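Local coordinates for Exo-alpha-sialidase (Clostridium perfringens, PDB 2V72), which carries a family 32 carbohydrate-binding module that binds galactose and a calcium ion, probably helping this large sialidase toxin recognise host glycans, at residues A[8-13]-A[138-143]. Residue numbers count along the deposited sequence, not the author numbering.
Sequences ETAIPQ and ELNVYE. With CA (calcium ion), chain B.
Residues 8-12 run extended and irregular against the C-terminal strand residues 138-142, and at Gln13 the chain turns into a helical (3-10) conformation; the end-to-end directions differ by 135°, antiparallel but splayed. Register is set by one beta bridge, Ala10 with Tyr142 (4.6 Å, CA to CA), flanked by two backbone hydrogen bonds: Glu143 N to Thr9 O (2.7 Å, 162°) and Ile11 N to Val141 O (2.9 Å, 167°). Beyond Ile11 the backbones diverge, and a water bridges the gap, hydrogen-bonded to Ile11 O (2.7 Å) and Asn140 OD1 (3.1 Å) and accepting from Val141 N (2.8 Å). Gln13, m at chi1 and t at chi2, reaches back across: its NE2 donates to Leu139 O (2.6 Å) and Glu138 OE1 (2.8 Å). Glu138, m at chi1 and chi2, binds calcium through OE2 (2.4 Å), completing a site with Ser31, Asp34, Asn36, Thr39 and Ala137. Ala10 CB rests 3.6 Å from Tyr142 CE2, while Ile11 CD1 meets Val141 CG1 at 3.8 Å. The arrangement ties the chain's two ends together, as in F5/8 type C (discoidin-like) beta-sandwiches. Strand 135-142 pairs with strand 62-71, while Leu139 and Val141 pack on strand 121-129 of the other sheet.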
ATOM      1  N   GLU A   8       9.299   3.361 -18.101  1.00 55.23           N
ATOM      2  CA  GLU A   8       8.478   2.743 -17.063  1.00 54.65           C
ATOM      3  C   GLU A   8       7.074   3.308 -17.233  1.00 53.83           C
ATOM      4  O   GLU A   8       6.912   4.440 -17.700  1.00 53.75           O
ATOM      5  CB  GLU A   8       9.040   3.035 -15.669  1.00 54.66           C
ATOM      6  CG  GLU A   8       8.683   2.004 -14.603  1.00 55.05           C
ATOM      7  CD  GLU A   8       9.324   2.293 -13.244  1.00 55.25           C
ATOM      8  OE1 GLU A   8       9.842   3.419 -13.044  1.00 57.53           O
ATOM      9  OE2 GLU A   8       9.309   1.391 -12.371  1.00 54.93           O
ATOM     10  N   THR A   9       6.068   2.513 -16.877  1.00 52.99           N
ATOM     11  CA  THR A   9       4.668   2.854 -17.147  1.00 52.10           C
ATOM     12  C   THR A   9       3.814   2.694 -15.891  1.00 51.16           C
ATOM     13  O   THR A   9       3.947   1.717 -15.157  1.00 51.04           O
ATOM     14  CB  THR A   9       4.088   1.974 -18.290  1.00 52.38           C
ATOM     15  OG1 THR A   9       5.002   1.951 -19.400  1.00 53.60           O
ATOM     16  CG2 THR A   9       2.748   2.504 -18.772  1.00 52.29           C
ATOM     17  N   ALA A  10       2.934   3.660 -15.657  1.00 50.07           N
ATOM     18  CA  ALA A  10       2.045   3.639 -14.500  1.00 49.32           C
ATOM     19  C   ALA A  10       0.755   2.891 -14.817  1.00 48.78           C
ATOM     20  O   ALA A  10       0.068   3.210 -15.791  1.00 48.67           O
ATOM     21  CB  ALA A  10       1.740   5.061 -14.045  1.00 48.97           C
ATOM     22  N   ILE A  11       0.433   1.889 -14.002  1.00 48.28           N
ATOM     23  CA  ILE A  11      -0.851   1.201 -14.120  1.00 47.67           C
ATOM     24  C   ILE A  11      -1.959   2.165 -13.678  1.00 47.68           C
ATOM     25  O   ILE A  11      -1.889   2.731 -12.583  1.00 47.42           O
ATOM     26  CB  ILE A  11      -0.903  -0.116 -13.292  1.00 47.67           C
ATOM     27  CG1 ILE A  11       0.180  -1.098 -13.764  1.00 47.38           C
ATOM     28  CG2 ILE A  11      -2.298  -0.760 -13.383  1.00 47.57           C
ATOM     29  CD1 ILE A  11       0.518  -2.197 -12.761  1.00 46.90           C
ATOM     30  N   PRO A  12      -2.971   2.375 -14.541  1.00 47.60           N
ATOM     31  CA  PRO A  12      -4.079   3.234 -14.154  1.00 48.01           C
ATOM     32  C   PRO A  12      -4.734   2.712 -12.876  1.00 48.47           C
ATOM     33  O   PRO A  12      -5.043   1.518 -12.776  1.00 48.53           O
ATOM     34  CB  PRO A  12      -5.043   3.127 -15.339  1.00 48.03           C
ATOM     35  CG  PRO A  12      -4.192   2.703 -16.487  1.00 47.70           C
ATOM     36  CD  PRO A  12      -3.142   1.830 -15.898  1.00 47.48           C
ATOM     37  N   GLN A  13      -4.898   3.610 -11.906  1.00 48.63           N
ATOM     38  CA  GLN A  13      -5.513   3.305 -10.623  1.00 48.77           C
ATOM     39  C   GLN A  13      -6.999   2.993 -10.778  1.00 48.97           C
ATOM     40  O   GLN A  13      -7.579   2.295  -9.944  1.00 48.61           O
ATOM     41  CB  GLN A  13      -5.318   4.472  -9.647  1.00 48.72           C
ATOM     42  CG  GLN A  13      -3.894   4.625  -9.112  1.00 48.82           C
ATOM     43  CD  GLN A  13      -3.759   5.760  -8.109  1.00 48.51           C
ATOM     44  OE1 GLN A  13      -4.264   6.853  -8.328  1.00 49.08           O
ATOM     45  NE2 GLN A  13      -3.069   5.502  -7.005  1.00 48.05           N
ATOM     46  N   GLU A 138      -1.630   7.562  -1.083  1.00 44.08           N
ATOM     47  CA  GLU A 138      -1.614   7.108  -2.479  1.00 44.68           C
ATOM     48  C   GLU A 138      -0.708   5.893  -2.696  1.00 44.96           C
ATOM     49  O   GLU A 138       0.362   5.784  -2.097  1.00 45.07           O
ATOM     50  CB  GLU A 138      -1.190   8.230  -3.433  1.00 44.92           C
ATOM     51  CG  GLU A 138      -2.288   9.191  -3.836  1.00 45.54           C
ATOM     52  CD  GLU A 138      -3.441   8.509  -4.522  1.00 46.57           C
ATOM     53  OE1 GLU A 138      -3.247   7.934  -5.618  1.00 47.16           O
ATOM     54  OE2 GLU A 138      -4.553   8.556  -3.964  1.00 47.75           O
ATOM     55  N   LEU A 139      -1.161   4.985  -3.556  1.00 45.09           N
ATOM     56  CA  LEU A 139      -0.392   3.818  -3.934  1.00 45.19           C
ATOM     57  C   LEU A 139      -0.405   3.672  -5.448  1.00 44.99           C
ATOM     58  O   LEU A 139      -1.471   3.614  -6.070  1.00 45.00           O
ATOM     59  CB  LEU A 139      -0.935   2.550  -3.265  1.00 45.52           C
ATOM     60  CG  LEU A 139      -0.009   1.347  -3.456  1.00 46.24           C
ATOM     61  CD1 LEU A 139       0.154   0.562  -2.172  1.00 48.12           C
ATOM     62  CD2 LEU A 139      -0.452   0.453  -4.614  1.00 46.73           C
ATOM     63  N   ASN A 140       0.791   3.627  -6.029  1.00 44.28           N
ATOM     64  CA  ASN A 140       0.939   3.497  -7.464  1.00 43.84           C
ATOM     65  C   ASN A 140       1.805   2.295  -7.807  1.00 44.16           C
ATOM     66  O   ASN A 140       2.699   1.920  -7.037  1.00 44.04           O
ATOM     67  CB  ASN A 140       1.527   4.780  -8.050  1.00 43.36           C
ATOM     68  CG  ASN A 140       0.529   5.900  -8.092  1.00 42.31           C
ATOM     69  OD1 ASN A 140      -0.303   5.964  -8.999  1.00 40.63           O
ATOM     70  ND2 ASN A 140       0.588   6.789  -7.102  1.00 40.66           N
ATOM     71  N   VAL A 141       1.516   1.676  -8.946  1.00 44.42           N
ATOM     72  CA  VAL A 141       2.229   0.464  -9.349  1.00 45.36           C
ATOM     73  C   VAL A 141       2.734   0.656 -10.763  1.00 45.52           C
ATOM     74  O   VAL A 141       1.993   1.087 -11.648  1.00 45.71           O
ATOM     75  CB  VAL A 141       1.356  -0.817  -9.242  1.00 45.34           C
ATOM     76  CG1 VAL A 141       2.219  -2.066  -9.390  1.00 46.20           C
ATOM     77  CG2 VAL A 141       0.623  -0.870  -7.901  1.00 45.58           C
ATOM     78  N   TYR A 142       4.007   0.358 -10.965  1.00 45.88           N
ATOM     79  CA  TYR A 142       4.636   0.662 -12.232  1.00 46.08           C
ATOM     80  C   TYR A 142       5.078  -0.600 -12.933  1.00 46.56           C
ATOM     81  O   TYR A 142       5.504  -1.557 -12.282  1.00 46.68           O
ATOM     82  CB  TYR A 142       5.795   1.637 -12.017  1.00 45.78           C
ATOM     83  CG  TYR A 142       5.330   2.950 -11.442  1.00 45.38           C
ATOM     84  CD1 TYR A 142       5.193   3.121 -10.061  1.00 45.23           C
ATOM     85  CD2 TYR A 142       4.991   4.013 -12.275  1.00 45.03           C
ATOM     86  CE1 TYR A 142       4.752   4.320  -9.531  1.00 45.42           C
ATOM     87  CE2 TYR A 142       4.548   5.219 -11.752  1.00 45.04           C
ATOM     88  CZ  TYR A 142       4.427   5.363 -10.383  1.00 45.19           C
ATOM     89  OH  TYR A 142       3.986   6.551  -9.860  1.00 44.73           O
ATOM     90  N   GLU A 143       4.923  -0.606 -14.255  1.00 47.28           N
ATOM     91  CA  GLU A 143       5.457  -1.664 -15.117  1.00 48.63           C
ATOM     92  C   GLU A 143       6.602  -1.083 -15.951  1.00 48.42           C
ATOM     93  O   GLU A 143       7.171  -1.766 -16.800  1.00 48.74           O
ATOM     94  CB  GLU A 143       4.380  -2.239 -16.056  1.00 48.51           C
ATOM     95  CG  GLU A 143       3.097  -2.709 -15.384  1.00 49.60           C
ATOM     96  CD  GLU A 143       2.290  -3.651 -16.268  1.00 50.19           C
ATOM     97  OE1 GLU A 143       2.675  -4.840 -16.381  1.00 52.35           O
ATOM     98  OE2 GLU A 143       1.272  -3.210 -16.853  1.00 52.48           O
TER
HETATM   99 CA    CA B1139      -5.709   9.236  -1.962  1.00 42.43          CA
HETATM  100  O   HOH W   1      -0.373   3.165 -10.429  1.00 42.11           O